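Local coordinates for protein haloacid dehalogenase (Pseudomonas aeruginosa, PDB 3UMC) that probably hydrolyses the carbon-halogen bond of L-2-haloacids, as a member of the haloacid dehalogenase-like hydrolase superfamily, at residues 172-184 and 200-212. Sequence-based numbering, arbitrary orientation.
Sequences YKPDPQVYLGACR and NYDLKAARALGLK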
ATOM      1  N   TYR A 172      -3.188 -12.359  12.172  1.00 20.51           N
ATOM      2  CA  TYR A 172      -3.145 -11.207  13.063  1.00 20.18           C
ATOM      3  C   TYR A 172      -1.838 -11.232  13.821  1.00 19.67           C
ATOM      4  O   TYR A 172      -1.316 -12.309  14.151  1.00 20.75           O
ATOM      5  CB  TYR A 172      -4.301 -11.205  14.072  1.00 20.44           C
ATOM      6  CG  TYR A 172      -5.612 -10.885  13.406  1.00 23.84           C
ATOM      7  CD1 TYR A 172      -5.846  -9.602  12.937  1.00 18.49           C
ATOM      8  CD2 TYR A 172      -6.583 -11.874  13.160  1.00 21.68           C
ATOM      9  CE1 TYR A 172      -6.983  -9.288  12.324  1.00 19.40           C
ATOM     10  CE2 TYR A 172      -7.760 -11.538  12.503  1.00 22.16           C
ATOM     11  CZ  TYR A 172      -7.940 -10.245  12.102  1.00 19.17           C
ATOM     12  OH  TYR A 172      -9.044  -9.805  11.456  1.00 18.10           O
ATOM     13  N   LYS A 173      -1.314 -10.043  14.113  1.00 17.72           N
ATOM     14  CA  LYS A 173      -0.098  -9.909  14.903  1.00 16.56           C
ATOM     15  C   LYS A 173      -0.436 -10.527  16.253  1.00 16.66           C
ATOM     16  O   LYS A 173      -1.589 -10.489  16.657  1.00 14.38           O
ATOM     17  CB  LYS A 173       0.263  -8.445  15.099  1.00 15.86           C
ATOM     18  CG  LYS A 173       0.616  -7.702  13.830  1.00 16.74           C
ATOM     19  CD  LYS A 173       1.270  -6.305  14.072  1.00 17.34           C
ATOM     20  CE  LYS A 173       0.284  -5.313  14.617  1.00 16.90           C
ATOM     21  NZ  LYS A 173       0.895  -3.975  14.861  1.00 16.50           N
ATOM     22  N   PRO A 174       0.545 -11.086  16.955  1.00 16.21           N
ATOM     23  CA  PRO A 174       1.905 -11.211  16.625  1.00 17.52           C
ATOM     24  C   PRO A 174       2.272 -12.538  15.861  1.00 18.01           C
ATOM     25  O   PRO A 174       3.391 -12.973  15.971  1.00 18.54           O
ATOM     26  CB  PRO A 174       2.561 -11.191  18.004  1.00 17.66           C
ATOM     27  CG  PRO A 174       1.590 -12.132  18.818  1.00 17.71           C
ATOM     28  CD  PRO A 174       0.257 -11.626  18.309  1.00 18.65           C
ATOM     29  N   ASP A 175       1.389 -13.128  15.053  1.00 18.76           N
ATOM     30  CA  ASP A 175       1.831 -14.264  14.236  1.00 18.86           C
ATOM     31  C   ASP A 175       3.004 -13.764  13.430  1.00 19.34           C
ATOM     32  O   ASP A 175       2.996 -12.611  12.917  1.00 20.42           O
ATOM     33  CB  ASP A 175       0.750 -14.747  13.284  1.00 19.15           C
ATOM     34  CG  ASP A 175      -0.402 -15.403  14.000  1.00 20.15           C
ATOM     35  OD1 ASP A 175      -0.230 -15.638  15.225  1.00 22.97           O
ATOM     36  OD2 ASP A 175      -1.491 -15.645  13.359  1.00 25.86           O
ATOM     37  N   PRO A 176       4.025 -14.585  13.318  1.00 18.44           N
ATOM     38  CA  PRO A 176       5.218 -14.206  12.643  1.00 17.12           C
ATOM     39  C   PRO A 176       5.032 -13.930  11.148  1.00 17.33           C
ATOM     40  O   PRO A 176       5.848 -13.223  10.548  1.00 16.55           O
ATOM     41  CB  PRO A 176       6.149 -15.378  12.860  1.00 18.17           C
ATOM     42  CG  PRO A 176       5.363 -16.435  13.436  1.00 20.26           C
ATOM     43  CD  PRO A 176       4.104 -15.901  13.966  1.00 19.13           C
ATOM     44  N   GLN A 177       3.999 -14.502  10.552  1.00 16.24           N
ATOM     45  CA  GLN A 177       3.702 -14.304   9.160  1.00 16.76           C
ATOM     46  C   GLN A 177       3.502 -12.821   8.786  1.00 15.80           C
ATOM     47  O   GLN A 177       3.769 -12.428   7.642  1.00 17.31           O
ATOM     48  CB  GLN A 177       2.481 -15.138   8.783  1.00 15.98           C
ATOM     49  CG  GLN A 177       2.806 -16.664   8.705  1.00 18.76           C
ATOM     50  CD  GLN A 177       2.610 -17.400  10.032  1.00 21.64           C
ATOM     51  OE1 GLN A 177       2.480 -16.772  11.095  1.00 18.69           O
ATOM     52  NE2 GLN A 177       2.477 -18.765   9.964  1.00 21.63           N
ATOM     53  N   VAL A 178       3.046 -12.018   9.743  1.00 15.36           N
ATOM     54  CA  VAL A 178       2.754 -10.606   9.498  1.00 14.27           C
ATOM     55  C   VAL A 178       4.053  -9.856   9.254  1.00 13.93           C
ATOM     56  O   VAL A 178       4.253  -9.242   8.202  1.00 14.62           O
ATOM     57  CB  VAL A 178       1.932  -9.962  10.638  1.00 14.41           C
ATOM     58  CG1 VAL A 178       1.742  -8.413  10.354  1.00 12.33           C
ATOM     59  CG2 VAL A 178       0.522 -10.690  10.772  1.00 14.69           C
ATOM     60  N   TYR A 179       4.972  -9.975  10.199  1.00 13.89           N
ATOM     61  CA  TYR A 179       6.266  -9.304  10.125  1.00 14.05           C
ATOM     62  C   TYR A 179       7.033  -9.800   8.957  1.00 14.80           C
ATOM     63  O   TYR A 179       7.672  -8.998   8.210  1.00 16.11           O
ATOM     64  CB  TYR A 179       7.059  -9.475  11.415  1.00 13.03           C
ATOM     65  CG  TYR A 179       6.254  -9.232  12.652  1.00 15.51           C
ATOM     66  CD1 TYR A 179       6.005  -7.926  13.093  1.00 13.81           C
ATOM     67  CD2 TYR A 179       5.634 -10.307  13.349  1.00 13.08           C
ATOM     68  CE1 TYR A 179       5.206  -7.686  14.201  1.00 12.86           C
ATOM     69  CE2 TYR A 179       4.871 -10.072  14.452  1.00 16.29           C
ATOM     70  CZ  TYR A 179       4.683  -8.746  14.909  1.00 15.69           C
ATOM     71  OH  TYR A 179       3.868  -8.492  15.998  1.00 17.70           O
ATOM     72  N   LEU A 180       7.007 -11.116   8.759  1.00 14.16           N
ATOM     73  CA  LEU A 180       7.801 -11.692   7.694  1.00 15.15           C
ATOM     74  C   LEU A 180       7.199 -11.324   6.372  1.00 14.34           C
ATOM     75  O   LEU A 180       7.920 -11.060   5.443  1.00 15.93           O
ATOM     76  CB  LEU A 180       7.885 -13.249   7.811  1.00 16.17           C
ATOM     77  CG  LEU A 180       8.545 -13.819   9.048  1.00 15.99           C
ATOM     78  CD1 LEU A 180       8.206 -15.369   9.198  1.00 15.44           C
ATOM     79  CD2 LEU A 180       9.987 -13.516   9.034  1.00 16.87           C
ATOM     80  N   GLY A 181       5.871 -11.357   6.256  1.00 14.87           N
ATOM     81  CA  GLY A 181       5.236 -10.942   5.008  1.00 13.92           C
ATOM     82  C   GLY A 181       5.527  -9.477   4.628  1.00 14.72           C
ATOM     83  O   GLY A 181       5.808  -9.165   3.461  1.00 14.70           O
ATOM     84  N   ALA A 182       5.517  -8.597   5.624  1.00 14.33           N
ATOM     85  CA  ALA A 182       5.800  -7.168   5.399  1.00 14.06           C
ATOM     86  C   ALA A 182       7.168  -7.030   4.776  1.00 14.49           C
ATOM     87  O   ALA A 182       7.305  -6.332   3.777  1.00 13.48           O
ATOM     88  CB  ALA A 182       5.773  -6.426   6.644  1.00 12.50           C
ATOM     89  N   CYS A 183       8.159  -7.700   5.367  1.00 13.91           N
ATOM     90  CA  CYS A 183       9.525  -7.611   4.873  1.00 15.83           C
ATOM     91  C   CYS A 183       9.672  -8.213   3.511  1.00 16.51           C
ATOM     92  O   CYS A 183      10.408  -7.691   2.678  1.00 17.12           O
ATOM     93  CB  CYS A 183      10.530  -8.271   5.803  1.00 16.83           C
ATOM     94  SG  CYS A 183      10.596  -7.514   7.541  1.00 20.50           S
ATOM     95  N   ARG A 184       8.919  -9.275   3.259  1.00 16.63           N
ATOM     96  CA  ARG A 184       8.920  -9.930   1.939  1.00 17.88           C
ATOM     97  C   ARG A 184       8.361  -8.930   0.925  1.00 17.01           C
ATOM     98  O   ARG A 184       8.940  -8.710  -0.114  1.00 17.54           O
ATOM     99  CB  ARG A 184       8.078 -11.245   1.991  1.00 17.12           C
ATOM    100  CG  ARG A 184       7.558 -11.692   0.621  1.00 23.49           C
ATOM    101  CD  ARG A 184       6.995 -13.108   0.629  1.00 23.95           C
ATOM    102  NE  ARG A 184       5.849 -13.185   1.494  1.00 26.61           N
ATOM    103  CZ  ARG A 184       4.636 -12.768   1.162  1.00 27.92           C
ATOM    104  NH1 ARG A 184       4.450 -12.219  -0.013  1.00 28.61           N
ATOM    105  NH2 ARG A 184       3.620 -12.875   2.022  1.00 29.28           N
ATOM    106  N   ASN A 200       4.597  -3.251  23.828  1.00  9.52           N
ATOM    107  CA  ASN A 200       5.795  -4.097  23.937  1.00 10.92           C
ATOM    108  C   ASN A 200       5.606  -5.476  23.304  1.00 13.43           C
ATOM    109  O   ASN A 200       6.596  -6.007  22.840  1.00 12.63           O
ATOM    110  CB  ASN A 200       6.208  -4.300  25.401  1.00 11.36           C
ATOM    111  CG  ASN A 200       6.887  -3.050  25.996  1.00  8.49           C
ATOM    112  OD1 ASN A 200       8.082  -2.814  25.825  1.00 10.97           O
ATOM    113  ND2 ASN A 200       6.117  -2.273  26.725  1.00 12.54           N
ATOM    114  N   TYR A 201       4.363  -6.038  23.299  1.00 14.23           N
ATOM    115  CA  TYR A 201       4.143  -7.375  22.761  1.00 15.45           C
ATOM    116  C   TYR A 201       4.491  -7.408  21.270  1.00 15.24           C
ATOM    117  O   TYR A 201       5.000  -8.380  20.760  1.00 14.39           O
ATOM    118  CB  TYR A 201       2.685  -7.882  22.981  1.00 15.41           C
ATOM    119  CG  TYR A 201       1.809  -7.499  21.826  1.00 16.85           C
ATOM    120  CD1 TYR A 201       1.712  -8.328  20.717  1.00 17.73           C
ATOM    121  CD2 TYR A 201       1.165  -6.232  21.778  1.00 19.96           C
ATOM    122  CE1 TYR A 201       0.950  -7.936  19.583  1.00 20.55           C
ATOM    123  CE2 TYR A 201       0.395  -5.849  20.678  1.00 18.41           C
ATOM    124  CZ  TYR A 201       0.299  -6.702  19.580  1.00 22.65           C
ATOM    125  OH  TYR A 201      -0.424  -6.357  18.452  1.00 26.24           O
ATOM    126  N   ASP A 202       4.239  -6.304  20.583  1.00 14.36           N
ATOM    127  CA  ASP A 202       4.487  -6.190  19.152  1.00 13.88           C
ATOM    128  C   ASP A 202       5.961  -6.125  18.828  1.00 13.98           C
ATOM    129  O   ASP A 202       6.473  -6.727  17.856  1.00 12.78           O
ATOM    130  CB  ASP A 202       3.787  -4.899  18.658  1.00 15.83           C
ATOM    131  CG  ASP A 202       3.391  -4.942  17.175  1.00 17.40           C
ATOM    132  OD1 ASP A 202       3.562  -5.961  16.476  1.00 16.39           O
ATOM    133  OD2 ASP A 202       2.903  -3.897  16.716  1.00 19.15           O
ATOM    134  N   LEU A 203       6.657  -5.346  19.655  1.00 14.02           N
ATOM    135  CA  LEU A 203       8.063  -5.130  19.510  1.00 14.14           C
ATOM    136  C   LEU A 203       8.821  -6.461  19.855  1.00 13.37           C
ATOM    137  O   LEU A 203       9.840  -6.783  19.278  1.00 11.42           O
ATOM    138  CB  LEU A 203       8.450  -3.998  20.432  1.00 12.92           C
ATOM    139  CG  LEU A 203       7.923  -2.599  20.067  1.00 15.02           C
ATOM    140  CD1 LEU A 203       8.478  -1.654  21.090  1.00  8.35           C
ATOM    141  CD2 LEU A 203       8.410  -2.149  18.646  1.00  9.06           C
ATOM    142  N   LYS A 204       8.315  -7.183  20.821  1.00 14.46           N
ATOM    143  CA  LYS A 204       8.943  -8.444  21.262  1.00 15.95           C
ATOM    144  C   LYS A 204       8.887  -9.459  20.109  1.00 15.87           C
ATOM    145  O   LYS A 204       9.907 -10.096  19.764  1.00 15.09           O
ATOM    146  CB  LYS A 204       8.231  -8.924  22.526  1.00 17.64           C
ATOM    147  CG  LYS A 204       8.719 -10.318  23.111  1.00 21.81           C
ATOM    148  CD  LYS A 204       7.667 -10.901  24.011  1.00 27.05           C
ATOM    149  CE  LYS A 204       8.022 -12.319  24.552  1.00 32.63           C
ATOM    150  NZ  LYS A 204       9.113 -13.057  23.777  1.00 32.78           N
ATOM    151  N   ALA A 205       7.711  -9.570  19.474  1.00 16.35           N
ATOM    152  CA  ALA A 205       7.570 -10.474  18.319  1.00 16.41           C
ATOM    153  C   ALA A 205       8.468 -10.065  17.136  1.00 16.79           C
ATOM    154  O   ALA A 205       9.112 -10.906  16.558  1.00 17.26           O
ATOM    155  CB  ALA A 205       6.109 -10.595  17.896  1.00 15.84           C
ATOM    156  N   ALA A 206       8.562  -8.761  16.818  1.00 15.42           N
ATOM    157  CA  ALA A 206       9.407  -8.239  15.722  1.00 14.01           C
ATOM    158  C   ALA A 206      10.888  -8.498  15.980  1.00 13.81           C
ATOM    159  O   ALA A 206      11.665  -8.875  15.073  1.00 11.80           O
ATOM    160  CB  ALA A 206       9.148  -6.667  15.517  1.00 12.74           C
ATOM    161  N   ARG A 207      11.325  -8.194  17.200  1.00 15.22           N
ATOM    162  CA  ARG A 207      12.738  -8.457  17.576  1.00 16.05           C
ATOM    163  C   ARG A 207      13.143  -9.933  17.380  1.00 15.88           C
ATOM    164  O   ARG A 207      14.222 -10.222  16.891  1.00 16.24           O
ATOM    165  CB  ARG A 207      13.034  -8.113  19.027  1.00 15.18           C
ATOM    166  CG  ARG A 207      14.473  -8.330  19.439  1.00 15.95           C
ATOM    167  CD  ARG A 207      14.784  -7.623  20.736  1.00 19.31           C
ATOM    168  NE  ARG A 207      15.358  -6.287  20.472  1.00 19.88           N
ATOM    169  CZ  ARG A 207      15.871  -5.491  21.404  1.00 17.44           C
ATOM    170  NH1 ARG A 207      15.784  -5.790  22.677  1.00 18.53           N
ATOM    171  NH2 ARG A 207      16.465  -4.379  21.044  1.00 18.40           N
ATOM    172  N   ALA A 208      12.297 -10.842  17.801  1.00 16.84           N
ATOM    173  CA  ALA A 208      12.609 -12.280  17.663  1.00 17.65           C
ATOM    174  C   ALA A 208      12.753 -12.697  16.190  1.00 19.44           C
ATOM    175  O   ALA A 208      13.348 -13.700  15.926  1.00 19.72           O
ATOM    176  CB  ALA A 208      11.569 -13.090  18.338  1.00 16.72           C
ATOM    177  N   LEU A 209      12.226 -11.919  15.235  1.00 19.02           N
ATOM    178  CA  LEU A 209      12.346 -12.258  13.841  1.00 18.84           C
ATOM    179  C   LEU A 209      13.430 -11.449  13.160  1.00 18.08           C
ATOM    180  O   LEU A 209      13.572 -11.492  11.955  1.00 18.47           O
ATOM    181  CB  LEU A 209      11.012 -12.071  13.135  1.00 19.04           C
ATOM    182  CG  LEU A 209       9.848 -12.914  13.689  1.00 19.53           C
ATOM    183  CD1 LEU A 209       8.490 -12.429  13.209  1.00 17.28           C
ATOM    184  CD2 LEU A 209      10.005 -14.421  13.273  1.00 16.42           C
ATOM    185  N   GLY A 210      14.223 -10.731  13.934  1.00 18.07           N
ATOM    186  CA  GLY A 210      15.390 -10.011  13.422  1.00 17.16           C
ATOM    187  C   GLY A 210      15.085  -8.515  13.133  1.00 16.89           C
ATOM    188  O   GLY A 210      15.940  -7.780  12.655  1.00 16.66           O
ATOM    189  N   LEU A 211      13.871  -8.051  13.389  1.00 15.94           N
ATOM    190  CA  LEU A 211      13.563  -6.609  13.137  1.00 13.92           C
ATOM    191  C   LEU A 211      14.170  -5.652  14.185  1.00 13.33           C
ATOM    192  O   LEU A 211      14.324  -5.966  15.328  1.00 12.40           O
ATOM    193  CB  LEU A 211      12.045  -6.372  12.973  1.00 13.09           C
ATOM    194  CG  LEU A 211      11.427  -6.811  11.642  1.00 10.63           C
ATOM    195  CD1 LEU A 211      11.044  -8.340  11.682  1.00 10.54           C
ATOM    196  CD2 LEU A 211      10.152  -6.036  11.258  1.00 10.49           C
ATOM    197  N   LYS A 212      14.518  -4.447  13.755  1.00 14.36           N
ATOM    198  CA  LYS A 212      14.854  -3.357  14.675  1.00 13.16           C
ATOM    199  C   LYS A 212      13.532  -2.884  15.319  1.00 12.39           C
ATOM    200  O   LYS A 212      12.430  -3.146  14.763  1.00 11.92           O
ATOM    201  CB  LYS A 212      15.538  -2.247  13.920  1.00 15.14           C
ATOM    202  CG  LYS A 212      16.887  -2.596  13.199  1.00 16.40           C
ATOM    203  CD  LYS A 212      17.861  -3.244  14.152  1.00 25.02           C
ATOM    204  CE  LYS A 212      19.288  -3.295  13.515  1.00 30.81           C
ATOM    205  NZ  LYS A 212      19.374  -4.307  12.415  1.00 27.75           N
TER
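Asp-202 is gripped at both carboxylate oxygens from across the contact. Tyr-179 OH donates to Asp-202 OD1 at 2.6 Å, nearly in line with the C-O bond, and Lys-173 NZ forms a salt bridge to Asp-202 OD2 at 2.7 Å, on its syn side but tilted from the plane. With CG anti to the backbone N (chi1 -153°), the Asp-202 carboxylate reaches both donors. The Tyr-179 ring is wedged tightly: one face lies over the backbone of Ala-205 and Ala-206, Leu-209 CD1 presses obliquely on Tyr-179 CD2 at 3.6 Å, and Leu-211 CD1 meets Tyr-179 CB. Pro-174, after a cis peptide bond, sets CB against Ala-205 CB (3.6 Å). On the solvent side the fit is sparser: Pro-174 CB meets the edge of the exposed Tyr-201 ring, while exposed Leu-180 reaches Leu-209 only at 4.3 Å between their CD2 atoms. Gly-210 closes helix 200-208 in a Schellman motif, with Leu-209 before it and Leu-211 after it both packing on helix 176-184. The axes of segments 176-184 and 200-208 cross at -61°. In this Rossmann-like HAD core, Lys-173 also bridges to Asp-28, just beyond strand 24-27, and Asp-202 and Ala-206 rest on strand 193-197, while Pro-174 touches Arg-76 of helix 69-76.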